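Local coordinates for transcriptional regulator, MerR family (Bacillus thuringiensis serovar konkukian, PDB 3GPV), which probably binds DNA as a dimeric transcription factor of the MerR family, regulating genes through a helix-turn-helix domain, at residues B[61-64]-B[65-69]; B[105-108]-B[109-113]. One frame throughout, in Å; residues are numbered along the deposited sequence.

Contact 1: residues B[61-64]-B[65-69]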
loop_
_atom_site.group_PDB
_atom_site.type_symbol
_atom_site.label_atom_id
_atom_site.label_comp_id
_atom_site.label_asym_id
_atom_site.label_seq_id
_atom_site.Cartn_x
_atom_site.Cartn_y
_atom_site.Cartn_z
ATOM N N LYS B 61 -17.765 9.255 -11.413
ATOM C CA LYS B 61 -16.840 8.531 -12.283
ATOM C C LYS B 61 -15.432 9.026 -11.971
ATOM O O LYS B 61 -14.502 8.237 -11.856
ATOM C CB LYS B 61 -17.186 8.775 -13.756
ATOM C CG LYS B 61 -18.512 8.148 -14.166
ATOM C CD LYS B 61 -18.959 8.600 -15.553
ATOM C CE LYS B 61 -20.293 7.963 -15.947
ATOM N NZ LYS B 61 -20.883 8.588 -17.172
ATOM N N TYR B 62 -15.283 10.334 -11.810
ATOM C CA TYR B 62 -13.984 10.905 -11.474
ATOM C C TYR B 62 -13.529 10.422 -10.090
ATOM O O TYR B 62 -12.348 10.160 -9.862
ATOM C CB TYR B 62 -14.058 12.432 -11.475
ATOM C CG TYR B 62 -13.808 13.092 -12.813
ATOM C CD1 TYR B 62 -12.639 12.837 -13.527
ATOM C CD2 TYR B 62 -14.706 14.019 -13.330
ATOM C CE1 TYR B 62 -12.368 13.495 -14.721
ATOM C CE2 TYR B 62 -14.448 14.685 -14.522
ATOM C CZ TYR B 62 -13.275 14.419 -15.214
ATOM O OH TYR B 62 -13.003 15.078 -16.390
ATOM N N LEU B 63 -14.471 10.304 -9.158
ATOM C CA LEU B 63 -14.117 9.843 -7.818
ATOM C C LEU B 63 -13.603 8.408 -7.836
ATOM O O LEU B 63 -12.672 8.062 -7.116
ATOM C CB LEU B 63 -15.319 9.926 -6.870
ATOM C CG LEU B 63 -15.103 9.284 -5.483
ATOM C CD1 LEU B 63 -13.904 9.914 -4.791
ATOM C CD2 LEU B 63 -16.346 9.456 -4.623
ATOM N N GLU B 64 -14.225 7.567 -8.653
ATOM C CA GLU B 64 -13.799 6.184 -8.740
ATOM C C GLU B 64 -12.375 6.099 -9.247
ATOM O O GLU B 64 -11.610 5.248 -8.798
ATOM C CB GLU B 64 -14.745 5.391 -9.641
ATOM C CG GLU B 64 -16.133 5.212 -9.025
ATOM C CD GLU B 64 -16.973 4.162 -9.722
ATOM O OE1 GLU B 64 -16.501 3.013 -9.852
ATOM O OE2 GLU B 64 -18.110 4.484 -10.128
HETATM N N MSE B 65 -12.011 6.982 -10.175
HETATM C CA MSE B 65 -10.641 6.949 -10.684
HETATM C C MSE B 65 -9.709 7.508 -9.632
HETATM O O MSE B 65 -8.635 6.972 -9.417
HETATM C CB MSE B 65 -10.478 7.725 -11.993
HETATM C CG MSE B 65 -9.047 7.657 -12.557
HETATM SE SE MSE B 65 -8.392 5.849 -12.970
HETATM C CE MSE B 65 -9.592 5.539 -14.465
ATOM N N ILE B 66 -10.127 8.575 -8.969
ATOM C CA ILE B 66 -9.292 9.154 -7.931
ATOM C C ILE B 66 -8.956 8.040 -6.958
ATOM O O ILE B 66 -7.796 7.807 -6.658
ATOM C CB ILE B 66 -9.996 10.316 -7.190
ATOM C CG1 ILE B 66 -10.236 11.468 -8.162
ATOM C CG2 ILE B 66 -9.155 10.775 -6.021
ATOM C CD1 ILE B 66 -8.999 11.881 -8.962
ATOM N N LEU B 67 -9.974 7.303 -6.528
ATOM C CA LEU B 67 -9.763 6.213 -5.589
ATOM C C LEU B 67 -8.904 5.088 -6.168
ATOM O O LEU B 67 -8.079 4.508 -5.463
ATOM C CB LEU B 67 -11.112 5.650 -5.119
ATOM C CG LEU B 67 -12.004 6.638 -4.356
ATOM C CD1 LEU B 67 -13.324 5.996 -4.008
ATOM C CD2 LEU B 67 -11.289 7.094 -3.102
ATOM N N CYS B 68 -9.111 4.785 -7.443
ATOM C CA CYS B 68 -8.359 3.741 -8.115
ATOM C C CYS B 68 -6.873 4.079 -8.123
ATOM O O CYS B 68 -6.040 3.250 -7.786
ATOM C CB CYS B 68 -8.869 3.584 -9.547
ATOM S SG CYS B 68 -7.856 2.538 -10.628
ATOM N N LEU B 69 -6.556 5.308 -8.503
ATOM C CA LEU B 69 -5.178 5.773 -8.559
ATOM C C LEU B 69 -4.557 5.869 -7.168
ATOM O O LEU B 69 -3.378 5.580 -6.980
ATOM C CB LEU B 69 -5.127 7.136 -9.259
ATOM C CG LEU B 69 -5.576 7.119 -10.724
ATOM C CD1 LEU B 69 -5.661 8.523 -11.279
ATOM C CD2 LEU B 69 -4.604 6.300 -11.518
#
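Residues 61-64 run straight into 65-69 within helix 57-70, and four successive i to i+4 backbone bonds join them. Leu67 N reaches Leu63 O at 2.9 Å with a nearly straight N-H (168°), and Ile66 N meets Tyr62 O at 2.9 Å; the first bond of the run is longer, 3.3 Å from Met65 N to Lys61 O. Leu63 and Leu67 carry the side-chain contact one turn apart: CD1 of Leu63 lies 3.8 Å from CG of Leu67, a methyl against a branch point, the side chains crossing obliquely. Leu63 holds CG anti to its own N (chi1 172°), which turns its tip along the helix to meet Leu67, and Gln26 borders both leucines. On another face CG1 of Ile66, beside its backbone N (chi1 -65°), presses closely, at 3.0 Å, on Tyr62 O, the oxygen that accepts Ile66 N; the side chain also packs on Ile79 and Ile83 of helix 76-88. The ring of Tyr62 stacks with Phe44. Met65, a selenomethionine, packs on Lys124 of the second subunit. The polar bonds between the segments are main-chain amide bonds, whereas apolar side chains join the helix to its own domain and the partner subunit.

Contact 2: residues B[105-108]-B[109-113]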
loop_
_atom_site.group_PDB
_atom_site.type_symbol
_atom_site.label_atom_id
_atom_site.label_comp_id
_atom_site.label_asym_id
_atom_site.label_seq_id
_atom_site.Cartn_x
_atom_site.Cartn_y
_atom_site.Cartn_z
ATOM N N ALA B 105 1.945 0.384 -15.867
ATOM C CA ALA B 105 3.240 -0.259 -15.683
ATOM C C ALA B 105 3.500 -0.414 -14.169
ATOM O O ALA B 105 3.902 -1.480 -13.699
ATOM C CB ALA B 105 4.346 0.584 -16.367
ATOM N N ASN B 106 3.247 0.643 -13.402
ATOM C CA ASN B 106 3.450 0.585 -11.958
ATOM C C ASN B 106 2.544 -0.464 -11.289
ATOM O O ASN B 106 2.961 -1.204 -10.402
ATOM C CB ASN B 106 3.177 1.948 -11.329
ATOM C CG ASN B 106 4.301 2.935 -11.558
ATOM O OD1 ASN B 106 5.470 2.566 -11.527
ATOM N ND2 ASN B 106 3.952 4.201 -11.765
ATOM N N VAL B 107 1.297 -0.533 -11.722
ATOM C CA VAL B 107 0.396 -1.489 -11.113
ATOM C C VAL B 107 0.811 -2.916 -11.465
ATOM O O VAL B 107 0.711 -3.807 -10.638
ATOM C CB VAL B 107 -1.068 -1.208 -11.509
ATOM C CG1 VAL B 107 -1.984 -2.245 -10.875
ATOM C CG2 VAL B 107 -1.474 0.171 -11.020
ATOM N N LEU B 108 1.297 -3.140 -12.678
ATOM C CA LEU B 108 1.752 -4.480 -13.040
ATOM C C LEU B 108 2.891 -4.894 -12.100
ATOM O O LEU B 108 2.945 -6.027 -11.623
ATOM C CB LEU B 108 2.266 -4.522 -14.477
ATOM C CG LEU B 108 1.384 -4.886 -15.686
ATOM C CD1 LEU B 108 0.131 -5.631 -15.254
ATOM C CD2 LEU B 108 1.049 -3.631 -16.450
ATOM N N GLN B 109 3.814 -3.971 -11.851
ATOM C CA GLN B 109 4.935 -4.261 -10.954
ATOM C C GLN B 109 4.414 -4.539 -9.542
ATOM O O GLN B 109 4.908 -5.430 -8.839
ATOM C CB GLN B 109 5.911 -3.083 -10.897
ATOM C CG GLN B 109 7.161 -3.388 -10.068
ATOM C CD GLN B 109 7.989 -4.516 -10.685
ATOM O OE1 GLN B 109 8.371 -4.441 -11.847
ATOM N NE2 GLN B 109 8.252 -5.563 -9.913
ATOM N N LEU B 110 3.432 -3.746 -9.130
ATOM C CA LEU B 110 2.825 -3.890 -7.819
ATOM C C LEU B 110 2.245 -5.287 -7.635
ATOM O O LEU B 110 2.426 -5.899 -6.591
ATOM C CB LEU B 110 1.731 -2.834 -7.626
ATOM C CG LEU B 110 0.874 -2.910 -6.351
ATOM C CD1 LEU B 110 1.758 -2.804 -5.109
ATOM C CD2 LEU B 110 -0.173 -1.792 -6.373
ATOM N N ILE B 111 1.550 -5.791 -8.650
ATOM C CA ILE B 111 0.958 -7.126 -8.566
ATOM C C ILE B 111 2.088 -8.158 -8.444
ATOM O O ILE B 111 2.037 -9.065 -7.627
ATOM C CB ILE B 111 0.101 -7.469 -9.837
ATOM C CG1 ILE B 111 -1.266 -6.788 -9.767
ATOM C CG2 ILE B 111 -0.153 -8.963 -9.919
ATOM C CD1 ILE B 111 -1.222 -5.340 -9.762
ATOM N N GLN B 112 3.121 -8.012 -9.257
ATOM C CA GLN B 112 4.213 -8.973 -9.190
ATOM C C GLN B 112 4.894 -8.932 -7.825
ATOM O O GLN B 112 5.183 -9.975 -7.244
ATOM C CB GLN B 112 5.228 -8.712 -10.297
ATOM C CG GLN B 112 6.428 -9.641 -10.210
ATOM C CD GLN B 112 7.295 -9.577 -11.440
ATOM O OE1 GLN B 112 6.944 -10.133 -12.484
ATOM N NE2 GLN B 112 8.431 -8.879 -11.336
ATOM N N ASP B 113 5.137 -7.727 -7.315
ATOM C CA ASP B 113 5.756 -7.579 -5.998
ATOM C C ASP B 113 4.881 -8.202 -4.922
ATOM O O ASP B 113 5.390 -8.795 -3.975
ATOM C CB ASP B 113 5.987 -6.112 -5.666
ATOM C CG ASP B 113 7.091 -5.498 -6.500
ATOM O OD1 ASP B 113 7.873 -6.262 -7.098
ATOM O OD2 ASP B 113 7.175 -4.260 -6.546
#
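Val107 and Ile111, one turn apart on helix 93-128, form the tight side of this contact. CG1 of Val107 stands 3.4 Å from CD1 of Ile111, closer than carbons usually approach, so the placing of Ile111 CD1, which also crowds the carbonyl of Val107, is doubtful. The two side chains do not run alongside each other but meet at an angle, a methyl of the valine against the end of the longer isoleucine arm. Val107 carries CG1 anti to its backbone N (chi1 179°), directing this methyl along the helix toward Ile111. Thr114 of the second subunit packs on Val107, Leu110 and Ile111, and Leu108 touches Leu118 of that subunit. Beneath the side chains the helix is regular: Leu110 N binds Asn106 O at 2.9 Å, and Gln109 N and Gln112 N reach Ala105 O and Leu108 O, each at 3.1 Å.

The solvent side is looser and polar. Ala105, Asn106, Gln109 and Gln112 are exposed, and Gln109 bends at chi2 (64°) to carry its amide forward toward the next turn. There NE2 of Gln109 donates to OD1 of Asp113 at 2.9 Å, with the acceptor almost in the amide plane but the nitrogen above the carboxylate plane, 44° out of it. This bond restrains the rotation of the glutamine amide. An apolar face turned to a second subunit and a more exposed, polar face away from it are typical of the long dimerisation helix of MerR regulators, and consistent with the coiled coil predicted here.

Overall arrangement
Contact 1 comes first along the chain, on helix 57-70 of the MerR-type helix-turn-helix region; contact 2 follows on helix 93-128, with helix 76-88 between them in sequence. Their centres are 19 Å apart and their nearest atoms about 6 Å, without touching. Contact 1 lies about 4 Å from the centre of the chain and contact 2 about 16 Å from it, where the long helix leaves the compact domain. Leu69 bridges these parts by packing on Met100 and Gln103 of helix 93-128. Both contacts meet the second subunit: Met65, Cys68 and Leu69 pack on Lys124, Asn117 and Ile121 of its long helix, which is consistent with dimerisation helping to place the putative DNA-binding domain.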